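Orotidine 5'-phosphate decarboxylase (Lactobacillus acidophilus, PDB 3TFX) probably catalyses the decarboxylation of orotidine 5'-monophosphate to uridine 5'-monophosphate, the last step of de novo UMP synthesis, working as a homodimeric TIM barrel. Local coordinates at residues A[17-20]-A[21-25]. Sequence-based numbering, arbitrary orientation.
Sequences EQLN and KILSK
Over the face of the flat N20 carbonyl group stands S24 N, 3.1 Å from N20 O and away from its lone pairs, whereas the N-H of L23 reaches the L19 carbonyl with less tilt from its plane. The latter bond puts L23 N 3.0 Å from L19 O. Carbon also crowds the same oxygen: L23 CB lies 3.3 Å from L19 O, and I22 CG2 packs against it. The Q18 carbonyl receives the N-H of I22 in a nearly straight bond (173° at the hydrogen), whereas the one from K21 N to E17 O is weak. S24 makes a second bond here, its OG donating to K21 O at 2.7 Å; a chi1 of 77° sets the hydroxyl between its own backbone N and carbonyl carbon, folded back over the preceding turn.

The apolar side of the turn is carried by two leucines that cross obliquely, L19 CD1 resting 3.7 Å from L23 CD2. L19 holds CG anti to its backbone N (chi1 169°), which brings its CD1 against both methyls of L23. Both side chains also pack on L11 and on L52 of helix 46-54, so an alanine in place of L23 would probably open a gap beside L19 and L52. I22 and Q18 both touch L13.

Helix 16-24 is the crossover between strands 7-10 and 33-36 in the first beta-alpha-beta unit of the TIM barrel. Its chemistry is divided accordingly: leucine methyls seal it to the neighbouring helix, while the exposed N20, K21 and S24 occupy the polar side and the serine hydroxyl gives K21 O a partner near the helix's C-terminal end.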
loop_
_atom_site.group_PDB
_atom_site.type_symbol
_atom_site.label_atom_id
_atom_site.label_comp_id
_atom_site.label_asym_id
_atom_site.label_seq_id
_atom_site.Cartn_x
_atom_site.Cartn_y
_atom_site.Cartn_z
ATOM N N GLU A 17 -3.449 13.550 18.356
ATOM C CA GLU A 17 -4.262 14.165 19.409
ATOM C C GLU A 17 -5.722 13.675 19.420
ATOM O O GLU A 17 -6.330 13.466 20.485
ATOM C CB GLU A 17 -4.215 15.690 19.255
ATOM C CG GLU A 17 -2.774 16.273 19.252
ATOM C CD GLU A 17 -2.575 17.434 18.271
ATOM O OE1 GLU A 17 -2.843 17.266 17.049
ATOM O OE2 GLU A 17 -2.130 18.518 18.722
ATOM N N GLN A 18 -6.295 13.518 18.233
ATOM C CA GLN A 18 -7.618 12.925 18.095
ATOM C C GLN A 18 -7.561 11.427 18.439
ATOM O O GLN A 18 -8.514 10.878 18.993
ATOM C CB GLN A 18 -8.163 13.153 16.681
ATOM C CG GLN A 18 -9.658 12.915 16.550
ATOM C CD GLN A 18 -10.168 13.053 15.126
ATOM O OE1 GLN A 18 -11.096 12.347 14.722
ATOM N NE2 GLN A 18 -9.580 13.966 14.364
ATOM N N LEU A 19 -6.431 10.791 18.135
ATOM C CA LEU A 19 -6.224 9.364 18.412
ATOM C C LEU A 19 -6.231 9.092 19.908
ATOM O O LEU A 19 -6.897 8.167 20.400
ATOM C CB LEU A 19 -4.890 8.895 17.818
ATOM C CG LEU A 19 -4.334 7.513 18.177
ATOM C CD1 LEU A 19 -5.200 6.403 17.619
ATOM C CD2 LEU A 19 -2.911 7.365 17.647
ATOM N N ASN A 20 -5.472 9.907 20.626
ATOM C CA ASN A 20 -5.356 9.772 22.064
ATOM C C ASN A 20 -6.678 10.012 22.792
ATOM O O ASN A 20 -6.945 9.380 23.807
ATOM C CB ASN A 20 -4.226 10.660 22.580
ATOM C CG ASN A 20 -2.862 10.205 22.076
ATOM O OD1 ASN A 20 -2.720 9.094 21.551
ATOM N ND2 ASN A 20 -1.851 11.046 22.249
ATOM N N LYS A 21 -7.512 10.889 22.251
ATOM C CA LYS A 21 -8.827 11.132 22.822
ATOM C C LYS A 21 -9.815 9.959 22.655
ATOM O O LYS A 21 -10.459 9.551 23.631
ATOM C CB LYS A 21 -9.420 12.442 22.290
ATOM C CG LYS A 21 -10.849 12.719 22.790
ATOM C CD LYS A 21 -10.983 14.101 23.426
ATOM C CE LYS A 21 -11.482 15.135 22.423
ATOM N NZ LYS A 21 -11.981 16.366 23.123
ATOM N N ILE A 22 -9.949 9.414 21.446
ATOM C CA ILE A 22 -10.814 8.235 21.279
ATOM C C ILE A 22 -10.309 7.046 22.087
ATOM O O ILE A 22 -11.100 6.358 22.721
ATOM C CB ILE A 22 -11.128 7.848 19.780
ATOM C CG1 ILE A 22 -12.158 6.725 19.722
ATOM C CG2 ILE A 22 -9.869 7.454 18.989
ATOM C CD1 ILE A 22 -13.512 7.100 20.315
ATOM N N LEU A 23 -8.994 6.836 22.091
ATOM C CA LEU A 23 -8.373 5.743 22.842
ATOM C C LEU A 23 -8.644 5.824 24.340
ATOM O O LEU A 23 -8.907 4.800 24.985
ATOM C CB LEU A 23 -6.867 5.700 22.580
ATOM C CG LEU A 23 -6.259 4.708 21.579
ATOM C CD1 LEU A 23 -7.146 4.454 20.396
ATOM C CD2 LEU A 23 -4.906 5.193 21.122
ATOM N N SER A 24 -8.591 7.034 24.898
ATOM C CA SER A 24 -8.891 7.242 26.319
ATOM C C SER A 24 -10.312 6.800 26.701
ATOM O O SER A 24 -10.615 6.586 27.879
ATOM C CB SER A 24 -8.686 8.703 26.696
ATOM O OG SER A 24 -9.771 9.489 26.233
ATOM N N LYS A 25 -11.170 6.641 25.700
ATOM C CA LYS A 25 -12.554 6.249 25.937
ATOM C C LYS A 25 -12.863 4.788 25.618
ATOM O O LYS A 25 -14.019 4.396 25.676
ATOM C CB LYS A 25 -13.489 7.133 25.113
ATOM C CG LYS A 25 -13.442 8.604 25.488
ATOM C CD LYS A 25 -14.345 9.388 24.557
ATOM C CE LYS A 25 -14.136 10.872 24.697
ATOM N NZ LYS A 25 -14.740 11.563 23.527
#